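Local structure of insecticidal Delta-Endotoxin Cry8Ea1 (3EB7) at residues Phe277-Arg282 with Ala437-Thr442; Asn441-Asp446 with Ile487-Asn492; Ser496-Val501 with Pro552-Gln557. The protein kills beetle larvae of Holotrichia parallela as an insecticidal three-domain Cry toxin, probably by binding gut-cell receptors and forming pores in the membrane. All blocks are in the same frame, centred on the assembly; numbering follows the deposited sequence.

Interaction 1. Residues Phe277-Arg282 with Ala437-Thr442; sequences FDFITR and ADRTNT
Phe-279 turns its CD2 to one face of the Arg-439 guanidinium, 3.5 Å above that plane and offset toward the rim. Ring and guanidinium planes are tilted 34° to each other. The two side chains cross obliquely, the arginine extended from CG to NE, with Arg-439 CG 3.7 Å from Phe-279 CE2. Arg-439 CZ comes to 3.6 Å from Phe-279 CD2. NH2 of Arg-439 forms a salt bridge with Asp-340, and a water at the guanidinium edge links NH2 to the carbonyl O of Ile-280. At the ring's edge the carbonyl O of Asp-438 lies near its plane, 3.6 Å from Phe-279 CZ. This joins the beginning of segment 277-282, which runs into strand 278-292 of the middle, beta-sheet domain of the three-domain Cry fold, to the loop leading into the C-terminal domain. Phe-277 reaches the same loop with CG anti to its backbone N (chi1 -175°), and its CZ touches CB of Ala-437 at 3.4 Å. Within the loop, the Asp-438 carboxylate closes an Asx motif: OD1 accepts from N of Asn-441, above the carboxylate plane, and forms a salt bridge with Lys-455 NZ, while OD2 takes N of Thr-442.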
loop_
_atom_site.group_PDB
_atom_site.type_symbol
_atom_site.label_atom_id
_atom_site.label_comp_id
_atom_site.label_asym_id
_atom_site.label_seq_id
_atom_site.Cartn_x
_atom_site.Cartn_y
_atom_site.Cartn_z
ATOM N N PHE A 277 -0.063 9.833 -9.511
ATOM C CA PHE A 277 -0.692 8.519 -9.605
ATOM C C PHE A 277 -1.212 8.301 -11.034
ATOM O O PHE A 277 -1.897 9.148 -11.570
ATOM C CB PHE A 277 -1.825 8.426 -8.584
ATOM C CG PHE A 277 -2.462 7.062 -8.516
ATOM C CD1 PHE A 277 -1.886 6.041 -7.756
ATOM C CD2 PHE A 277 -3.629 6.791 -9.219
ATOM C CE1 PHE A 277 -2.473 4.771 -7.679
ATOM C CE2 PHE A 277 -4.205 5.525 -9.155
ATOM C CZ PHE A 277 -3.607 4.509 -8.371
ATOM N N ASP A 278 -0.861 7.195 -11.674
ATOM C CA ASP A 278 -1.258 7.010 -13.094
ATOM C C ASP A 278 -1.738 5.595 -13.471
ATOM O O ASP A 278 -1.637 4.667 -12.689
ATOM C CB ASP A 278 -0.182 7.518 -14.068
ATOM C CG ASP A 278 1.144 6.775 -13.953
ATOM O OD1 ASP A 278 1.222 5.762 -13.232
ATOM O OD2 ASP A 278 2.131 7.195 -14.617
ATOM N N PHE A 279 -2.290 5.476 -14.665
ATOM C CA PHE A 279 -2.813 4.198 -15.178
ATOM C C PHE A 279 -2.232 3.944 -16.542
ATOM O O PHE A 279 -2.189 4.870 -17.356
ATOM C CB PHE A 279 -4.343 4.234 -15.286
ATOM C CG PHE A 279 -5.026 4.276 -13.955
ATOM C CD1 PHE A 279 -5.417 5.511 -13.386
ATOM C CD2 PHE A 279 -5.241 3.102 -13.238
ATOM C CE1 PHE A 279 -6.030 5.543 -12.120
ATOM C CE2 PHE A 279 -5.854 3.123 -11.996
ATOM C CZ PHE A 279 -6.243 4.333 -11.433
ATOM N N ILE A 280 -1.786 2.709 -16.775
ATOM C CA ILE A 280 -1.337 2.281 -18.092
ATOM C C ILE A 280 -2.465 2.376 -19.110
ATOM O O ILE A 280 -3.591 1.975 -18.824
ATOM C CB ILE A 280 -0.683 0.838 -18.059
ATOM C CG1 ILE A 280 -0.058 0.479 -19.398
ATOM C CG2 ILE A 280 -1.717 -0.264 -17.670
ATOM C CD1 ILE A 280 1.003 -0.650 -19.307
ATOM N N THR A 281 -2.157 2.922 -20.293
ATOM C CA THR A 281 -3.116 3.020 -21.415
ATOM C C THR A 281 -2.723 2.228 -22.680
ATOM O O THR A 281 -3.572 1.780 -23.457
ATOM C CB THR A 281 -3.384 4.493 -21.813
ATOM O OG1 THR A 281 -2.175 5.081 -22.278
ATOM C CG2 THR A 281 -3.943 5.292 -20.623
ATOM N N ARG A 282 -1.434 2.029 -22.887
ATOM C CA ARG A 282 -0.992 1.296 -24.063
ATOM C C ARG A 282 0.397 0.741 -23.839
ATOM O O ARG A 282 1.209 1.370 -23.151
ATOM C CB ARG A 282 -1.033 2.221 -25.282
ATOM C CG ARG A 282 -1.079 1.491 -26.612
ATOM C CD ARG A 282 -1.450 2.402 -27.798
ATOM N NE ARG A 282 -1.597 1.584 -29.020
ATOM C CZ ARG A 282 -2.700 0.904 -29.348
ATOM N NH1 ARG A 282 -3.795 0.981 -28.571
ATOM N NH2 ARG A 282 -2.709 0.160 -30.458
ATOM N N ALA A 437 -7.149 2.180 -4.658
ATOM C CA ALA A 437 -6.913 3.423 -5.342
ATOM C C ALA A 437 -7.731 3.461 -6.646
ATOM O O ALA A 437 -7.377 2.859 -7.643
ATOM C CB ALA A 437 -5.425 3.560 -5.601
ATOM N N ASP A 438 -8.835 4.187 -6.624
ATOM C CA ASP A 438 -9.801 4.097 -7.696
ATOM C C ASP A 438 -9.358 4.870 -8.936
ATOM O O ASP A 438 -8.417 5.642 -8.894
ATOM C CB ASP A 438 -11.229 4.476 -7.200
ATOM C CG ASP A 438 -11.420 5.984 -6.935
ATOM O OD1 ASP A 438 -10.521 6.827 -7.183
ATOM O OD2 ASP A 438 -12.520 6.335 -6.468
ATOM N N ARG A 439 -10.080 4.644 -10.023
ATOM C CA ARG A 439 -9.827 5.231 -11.328
ATOM C C ARG A 439 -10.515 6.566 -11.575
ATOM O O ARG A 439 -10.186 7.271 -12.532
ATOM C CB ARG A 439 -10.313 4.245 -12.390
ATOM C CG ARG A 439 -9.530 2.951 -12.407
ATOM C CD ARG A 439 -9.959 2.139 -13.643
ATOM N NE ARG A 439 -8.936 1.153 -13.858
ATOM C CZ ARG A 439 -7.966 1.252 -14.746
ATOM N NH1 ARG A 439 -7.928 2.277 -15.581
ATOM N NH2 ARG A 439 -7.046 0.294 -14.802
ATOM N N THR A 440 -11.454 6.914 -10.708
ATOM C CA THR A 440 -12.453 7.944 -10.991
ATOM C C THR A 440 -12.464 9.090 -9.983
ATOM O O THR A 440 -13.206 10.082 -10.179
ATOM C CB THR A 440 -13.896 7.310 -10.966
ATOM O OG1 THR A 440 -14.015 6.483 -9.804
ATOM C CG2 THR A 440 -14.187 6.437 -12.225
ATOM N N ASN A 441 -11.693 8.960 -8.892
ATOM C CA ASN A 441 -11.826 9.911 -7.769
ATOM C C ASN A 441 -13.306 10.194 -7.395
ATOM O O ASN A 441 -13.790 11.344 -7.430
ATOM C CB ASN A 441 -11.083 11.218 -8.063
ATOM C CG ASN A 441 -9.588 11.040 -8.125
ATOM O OD1 ASN A 441 -9.018 10.238 -7.377
ATOM N ND2 ASN A 441 -8.936 11.791 -9.016
ATOM N N THR A 442 -14.012 9.128 -7.047
ATOM C CA THR A 442 -15.417 9.183 -6.682
ATOM C C THR A 442 -15.550 9.842 -5.330
ATOM O O THR A 442 -14.786 9.544 -4.426
ATOM C CB THR A 442 -16.034 7.758 -6.636
ATOM O OG1 THR A 442 -15.942 7.176 -7.937
ATOM C CG2 THR A 442 -17.518 7.760 -6.216
HETATM O O HOH W 1 -4.929 0.392 -17.131
#

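Interaction 2. Residues Asn441-Asp446 with Ile487-Asn492; sequences NTVYSD and IRLNIN
Val-443 and Ile-491 lie side by side on the buried face of a short parallel ladder, pointing the same way, with Val-443 CG2 3.6 Å from Ile-491 CD1. The valine's CG2 is anti to its carbonyl carbon, beside the backbone N, and the isoleucine is bent at chi2 (-56°), which places CD1 against it. Leu-489 follows more loosely, and Tyr-499 and Leu-585 also pack on Val-443. At the start of the ladder the Asn-441 side chain extends the row of bonds, ND2 giving a 2.9 Å bond to the carbonyl O of Arg-488 that lies in both the carbonyl and the amide plane, while OD1 accepts from Lys-455. Backbone bonds from Asn-490 N to Asn-441 O, Val-443 N to Asn-490 O and Asn-492 N to Val-443 O then pair Thr-442 with Asn-490 and Val-443 with Ile-491. Strand 442-443 is thereby the parallel edge of a mixed sheet in the C-terminal domain, a jelly-roll-like beta sandwich in three-domain Cry toxins; strand 482-491 pairs on its other side with strand 559-567. Where the first face is apolar and buried, the opposite one, carrying Thr-442 and Asn-490, is polar, partly exposed and hydrated. There the amide of Asn-492 brings ND2 to 3.5 Å from Thr-442 CG2, and stands almost perpendicular to the Tyr-444 ring (87°) with ND2 3.6 Å from Tyr-444 CD2. The same Thr-442 methyl lies over one face of that ring, toward its rim. Two waters join this side, loosely held by Asn-492: one binds Thr-442 OG1 and only weakly Asn-492 OD1, the other accepts from Ser-445 N and weakly from Asn-492 ND2. Thr-442 OG1 also bonds Thr-440 OG1, and a sulfate ion sits about 4 Å from the Asn-492 side chain.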
loop_
_atom_site.group_PDB
_atom_site.type_symbol
_atom_site.label_atom_id
_atom_site.label_comp_id
_atom_site.label_asym_id
_atom_site.label_seq_id
_atom_site.Cartn_x
_atom_site.Cartn_y
_atom_site.Cartn_z
ATOM N N ASN A 441 -11.693 8.960 -8.892
ATOM C CA ASN A 441 -11.826 9.911 -7.769
ATOM C C ASN A 441 -13.306 10.194 -7.395
ATOM O O ASN A 441 -13.790 11.344 -7.430
ATOM C CB ASN A 441 -11.083 11.218 -8.063
ATOM C CG ASN A 441 -9.588 11.040 -8.125
ATOM O OD1 ASN A 441 -9.018 10.238 -7.377
ATOM N ND2 ASN A 441 -8.936 11.791 -9.016
ATOM N N THR A 442 -14.012 9.128 -7.047
ATOM C CA THR A 442 -15.417 9.183 -6.682
ATOM C C THR A 442 -15.550 9.842 -5.330
ATOM O O THR A 442 -14.786 9.544 -4.426
ATOM C CB THR A 442 -16.034 7.758 -6.636
ATOM O OG1 THR A 442 -15.942 7.176 -7.937
ATOM C CG2 THR A 442 -17.518 7.760 -6.216
ATOM N N VAL A 443 -16.536 10.730 -5.210
ATOM C CA VAL A 443 -16.906 11.383 -3.943
ATOM C C VAL A 443 -18.270 10.832 -3.537
ATOM O O VAL A 443 -19.254 10.950 -4.300
ATOM C CB VAL A 443 -16.938 12.948 -4.096
ATOM C CG1 VAL A 443 -17.265 13.658 -2.777
ATOM C CG2 VAL A 443 -15.605 13.444 -4.608
ATOM N N TYR A 444 -18.296 10.217 -2.350
ATOM C CA TYR A 444 -19.499 9.627 -1.754
ATOM C C TYR A 444 -20.310 10.606 -0.907
ATOM O O TYR A 444 -19.736 11.404 -0.169
ATOM C CB TYR A 444 -19.146 8.383 -0.914
ATOM C CG TYR A 444 -18.385 7.367 -1.736
ATOM C CD1 TYR A 444 -16.992 7.394 -1.787
ATOM C CD2 TYR A 444 -19.063 6.411 -2.506
ATOM C CE1 TYR A 444 -16.279 6.490 -2.574
ATOM C CE2 TYR A 444 -18.368 5.512 -3.288
ATOM C CZ TYR A 444 -16.975 5.554 -3.317
ATOM O OH TYR A 444 -16.280 4.659 -4.089
ATOM N N SER A 445 -21.632 10.526 -1.006
ATOM C CA SER A 445 -22.518 11.408 -0.248
ATOM C C SER A 445 -22.584 10.973 1.192
ATOM O O SER A 445 -22.949 11.746 2.054
ATOM C CB SER A 445 -23.943 11.333 -0.780
ATOM O OG SER A 445 -23.965 11.570 -2.160
ATOM N N ASP A 446 -22.301 9.705 1.436
ATOM C CA ASP A 446 -22.585 9.110 2.720
ATOM C C ASP A 446 -21.348 8.547 3.438
ATOM O O ASP A 446 -21.460 7.837 4.425
ATOM C CB ASP A 446 -23.745 8.091 2.585
ATOM C CG ASP A 446 -23.400 6.851 1.726
ATOM O OD1 ASP A 446 -22.504 6.868 0.826
ATOM O OD2 ASP A 446 -24.069 5.810 1.969
ATOM N N ILE A 487 -7.361 18.309 -9.443
ATOM C CA ILE A 487 -7.839 16.991 -9.124
ATOM C C ILE A 487 -9.247 16.858 -9.712
ATOM O O ILE A 487 -10.166 17.620 -9.359
ATOM C CB ILE A 487 -7.895 16.714 -7.606
ATOM C CG1 ILE A 487 -6.542 16.953 -6.952
ATOM C CG2 ILE A 487 -8.460 15.274 -7.318
ATOM C CD1 ILE A 487 -6.594 16.874 -5.478
ATOM N N ARG A 488 -9.383 15.890 -10.620
ATOM C CA ARG A 488 -10.629 15.660 -11.343
ATOM C C ARG A 488 -11.472 14.644 -10.600
ATOM O O ARG A 488 -10.960 13.598 -10.164
ATOM C CB ARG A 488 -10.300 15.210 -12.754
ATOM C CG ARG A 488 -11.099 14.000 -13.230
ATOM C CD ARG A 488 -11.805 14.305 -14.570
ATOM N NE ARG A 488 -12.422 15.636 -14.507
ATOM C CZ ARG A 488 -13.613 15.875 -13.973
ATOM N NH1 ARG A 488 -14.333 14.849 -13.465
ATOM N NH2 ARG A 488 -14.071 17.136 -13.963
ATOM N N LEU A 489 -12.743 14.969 -10.407
ATOM C CA LEU A 489 -13.615 14.201 -9.515
ATOM C C LEU A 489 -14.943 13.726 -10.141
ATOM O O LEU A 489 -15.498 14.378 -11.032
ATOM C CB LEU A 489 -13.944 15.031 -8.276
ATOM C CG LEU A 489 -12.883 15.762 -7.446
ATOM C CD1 LEU A 489 -13.630 16.712 -6.503
ATOM C CD2 LEU A 489 -12.014 14.746 -6.675
ATOM N N ASN A 490 -15.453 12.595 -9.655
ATOM C CA ASN A 490 -16.767 12.135 -10.031
ATOM C C ASN A 490 -17.670 12.166 -8.817
ATOM O O ASN A 490 -17.450 11.402 -7.857
ATOM C CB ASN A 490 -16.722 10.765 -10.738
ATOM C CG ASN A 490 -16.216 10.887 -12.191
ATOM O OD1 ASN A 490 -16.977 11.276 -13.095
ATOM N ND2 ASN A 490 -14.913 10.607 -12.409
ATOM N N ILE A 491 -18.655 13.089 -8.840
ATOM C CA ILE A 491 -19.482 13.326 -7.640
ATOM C C ILE A 491 -20.747 12.436 -7.718
ATOM O O ILE A 491 -21.541 12.527 -8.681
ATOM C CB ILE A 491 -19.858 14.856 -7.406
ATOM C CG1 ILE A 491 -18.688 15.855 -7.656
ATOM C CG2 ILE A 491 -20.533 15.081 -6.041
ATOM C CD1 ILE A 491 -17.410 15.633 -6.859
ATOM N N ASN A 492 -20.912 11.567 -6.722
ATOM C CA ASN A 492 -22.136 10.773 -6.599
ATOM C C ASN A 492 -23.342 11.621 -6.140
ATOM O O ASN A 492 -23.195 12.685 -5.525
ATOM C CB ASN A 492 -21.938 9.607 -5.646
ATOM C CG ASN A 492 -21.155 8.447 -6.265
ATOM O OD1 ASN A 492 -20.807 8.446 -7.445
ATOM N ND2 ASN A 492 -20.879 7.452 -5.452
HETATM O O HOH W 2 -18.138 7.769 -9.536
HETATM O O HOH W 3 -22.533 7.838 -2.572
#

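Interaction 3. Residues Ser496-Val501 with Pro552-Gln557; sequences SQKYRV and PFTFNQ
Phe-553 holds CG between its backbone N and carbonyl carbon (chi1 65°), the crowded position, and this sets CG back toward segment 496-501 although CB leaves the backbone away from it. Tyr-499 and Phe-555 both set CG beside the backbone N; their side chains cross at about a right angle, and the rings meet as an offset edge-to-face pair, the edge of Phe-555 toward the face of Tyr-499. Their planes stand 61° apart, and the closest atoms, Tyr-499 CD1 and Phe-555 CE1, are separated by 3.6 Å. Phe-553 in turn brings CE1 over one face of Phe-555, near its rim, while CG2 of Val-501 meets the Phe-553 edge in plane, 3.5 Å from Phe-553 CE2. The backbones of Tyr-499 and Phe-553 make one antiparallel hydrogen-bonded pair: Tyr-499 N gives a bond to Phe-553 O, and Phe-553 N returns one of 2.9 Å to Tyr-499 O. Next to this bridge a water donates to Gln-497 O and accepts from Phe-555 N, spanning the place where the two segments diverge. On the outer side Lys-498, bent along its chain, presses CD against CG2 of Thr-554 at 3.3 Å, a close approach for two carbons. Leu-489 and Ile-491 from strand 482-491 back Phe-555, and Arg-517 touches both phenylalanines. The three aromatic rings pack between strand 498-507 of one sheet and the loop leading to strand 559-567 of the other, an arrangement consistent with the hydrophobic core of the C-terminal beta sandwich of three-domain Cry toxins.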
loop_
_atom_site.group_PDB
_atom_site.type_symbol
_atom_site.label_atom_id
_atom_site.label_comp_id
_atom_site.label_asym_id
_atom_site.label_seq_id
_atom_site.Cartn_x
_atom_site.Cartn_y
_atom_site.Cartn_z
ATOM N N SER A 496 -26.717 18.375 -4.402
ATOM C CA SER A 496 -27.159 19.389 -3.468
ATOM C C SER A 496 -26.555 19.111 -2.081
ATOM O O SER A 496 -26.692 19.920 -1.175
ATOM C CB SER A 496 -28.699 19.401 -3.403
ATOM O OG SER A 496 -29.199 18.134 -3.003
ATOM N N GLN A 497 -25.896 17.956 -1.947
ATOM C CA GLN A 497 -25.210 17.553 -0.729
ATOM C C GLN A 497 -24.075 18.531 -0.409
ATOM O O GLN A 497 -23.205 18.803 -1.257
ATOM C CB GLN A 497 -24.644 16.147 -0.920
ATOM C CG GLN A 497 -23.751 15.657 0.188
ATOM C CD GLN A 497 -24.532 15.388 1.411
ATOM O OE1 GLN A 497 -25.590 14.788 1.335
ATOM N NE2 GLN A 497 -24.039 15.848 2.565
ATOM N N LYS A 498 -24.098 19.068 0.813
ATOM C CA LYS A 498 -22.972 19.868 1.331
ATOM C C LYS A 498 -21.791 19.003 1.804
ATOM O O LYS A 498 -21.968 17.905 2.338
ATOM C CB LYS A 498 -23.418 20.744 2.509
ATOM C CG LYS A 498 -24.593 21.631 2.232
ATOM C CD LYS A 498 -24.235 22.678 1.217
ATOM C CE LYS A 498 -24.930 23.997 1.560
ATOM N NZ LYS A 498 -26.140 23.755 2.441
ATOM N N TYR A 499 -20.601 19.546 1.627
ATOM C CA TYR A 499 -19.382 18.932 2.070
ATOM C C TYR A 499 -18.551 20.009 2.750
ATOM O O TYR A 499 -18.590 21.181 2.368
ATOM C CB TYR A 499 -18.574 18.387 0.875
ATOM C CG TYR A 499 -19.207 17.219 0.148
ATOM C CD1 TYR A 499 -19.993 17.431 -0.991
ATOM C CD2 TYR A 499 -19.036 15.905 0.610
ATOM C CE1 TYR A 499 -20.609 16.369 -1.658
ATOM C CE2 TYR A 499 -19.641 14.832 -0.042
ATOM C CZ TYR A 499 -20.428 15.073 -1.185
ATOM O OH TYR A 499 -21.011 14.019 -1.848
ATOM N N ARG A 500 -17.789 19.604 3.753
ATOM C CA ARG A 500 -16.666 20.402 4.192
ATOM C C ARG A 500 -15.438 19.544 3.972
ATOM O O ARG A 500 -15.548 18.329 3.761
ATOM C CB ARG A 500 -16.801 20.836 5.647
ATOM C CG ARG A 500 -16.660 19.726 6.635
ATOM C CD ARG A 500 -17.055 20.140 8.028
ATOM N NE ARG A 500 -16.591 19.210 9.051
ATOM C CZ ARG A 500 -15.309 19.009 9.365
ATOM N NH1 ARG A 500 -14.325 19.655 8.722
ATOM N NH2 ARG A 500 -14.994 18.152 10.329
ATOM N N VAL A 501 -14.287 20.196 4.051
ATOM C CA VAL A 501 -13.003 19.674 3.662
ATOM C C VAL A 501 -12.024 19.820 4.819
ATOM O O VAL A 501 -11.995 20.845 5.496
ATOM C CB VAL A 501 -12.438 20.510 2.449
ATOM C CG1 VAL A 501 -10.944 20.348 2.285
ATOM C CG2 VAL A 501 -13.134 20.121 1.159
ATOM N N PRO A 552 -19.110 24.863 4.785
ATOM C CA PRO A 552 -19.293 23.884 3.728
ATOM C C PRO A 552 -19.431 24.535 2.344
ATOM O O PRO A 552 -19.287 25.765 2.207
ATOM C CB PRO A 552 -20.575 23.183 4.134
ATOM C CG PRO A 552 -21.396 24.286 4.758
ATOM C CD PRO A 552 -20.380 25.177 5.474
ATOM N N PHE A 553 -19.678 23.702 1.329
ATOM C CA PHE A 553 -19.912 24.126 -0.036
ATOM C C PHE A 553 -20.541 22.929 -0.743
ATOM O O PHE A 553 -20.560 21.817 -0.202
ATOM C CB PHE A 553 -18.610 24.508 -0.720
ATOM C CG PHE A 553 -17.635 23.331 -0.910
ATOM C CD1 PHE A 553 -17.682 22.538 -2.055
ATOM C CD2 PHE A 553 -16.674 23.037 0.054
ATOM C CE1 PHE A 553 -16.796 21.477 -2.215
ATOM C CE2 PHE A 553 -15.815 22.002 -0.110
ATOM C CZ PHE A 553 -15.877 21.214 -1.242
ATOM N N THR A 554 -21.065 23.171 -1.940
ATOM C CA THR A 554 -21.537 22.117 -2.822
ATOM C C THR A 554 -20.677 22.079 -4.101
ATOM O O THR A 554 -20.082 23.085 -4.487
ATOM C CB THR A 554 -23.008 22.342 -3.217
ATOM O OG1 THR A 554 -23.117 23.630 -3.813
ATOM C CG2 THR A 554 -23.906 22.292 -1.998
ATOM N N PHE A 555 -20.620 20.922 -4.749
ATOM C CA PHE A 555 -20.103 20.862 -6.101
ATOM C C PHE A 555 -21.091 21.430 -7.130
ATOM O O PHE A 555 -22.285 21.411 -6.928
ATOM C CB PHE A 555 -19.677 19.429 -6.439
ATOM C CG PHE A 555 -18.509 18.961 -5.625
ATOM C CD1 PHE A 555 -18.708 18.167 -4.498
ATOM C CD2 PHE A 555 -17.231 19.350 -5.961
ATOM C CE1 PHE A 555 -17.649 17.766 -3.727
ATOM C CE2 PHE A 555 -16.167 18.951 -5.214
ATOM C CZ PHE A 555 -16.367 18.156 -4.081
ATOM N N ASN A 556 -20.578 21.912 -8.243
ATOM C CA ASN A 556 -21.363 22.475 -9.316
ATOM C C ASN A 556 -21.981 21.370 -10.192
ATOM O O ASN A 556 -23.147 21.462 -10.623
ATOM C CB ASN A 556 -20.473 23.380 -10.178
ATOM C CG ASN A 556 -19.908 24.579 -9.415
ATOM O OD1 ASN A 556 -20.498 25.047 -8.447
ATOM N ND2 ASN A 556 -18.769 25.101 -9.883
ATOM N N GLN A 557 -21.195 20.336 -10.481
ATOM C CA GLN A 557 -21.676 19.282 -11.362
ATOM C C GLN A 557 -21.054 17.943 -11.023
ATOM O O GLN A 557 -20.209 17.870 -10.105
ATOM C CB GLN A 557 -21.498 19.654 -12.840
ATOM C CG GLN A 557 -20.159 19.423 -13.413
ATOM C CD GLN A 557 -19.246 20.618 -13.324
ATOM O OE1 GLN A 557 -19.130 21.253 -12.277
ATOM N NE2 GLN A 557 -18.564 20.923 -14.430
HETATM O O HOH W 4 -22.588 18.793 -3.770
#

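Overall arrangement
The three contacts run in series from the middle domain into the C-terminal one. Interactions 1 and 2 share Asn-441 and Thr-442, their centres are 14 Å apart, and Asn-490 ND2 lies 2.9 Å from Thr-440 O, a probable hydrogen bond: the linker that packs on strand 278-292 becomes an edge strand. Interactions 2 and 3 are 11 Å apart between centres and meet through packing, Leu-489 CD1 lying 3.6 Å from Phe-555 CE2, with the Tyr-499 hydroxyl beside Tyr-444 and Ser-445. Interactions 1 and 3 do not touch; their nearest atoms are about 8 Å apart. The sulfate near Asn-492 in interaction 2 probably comes from the crystallisation liquor.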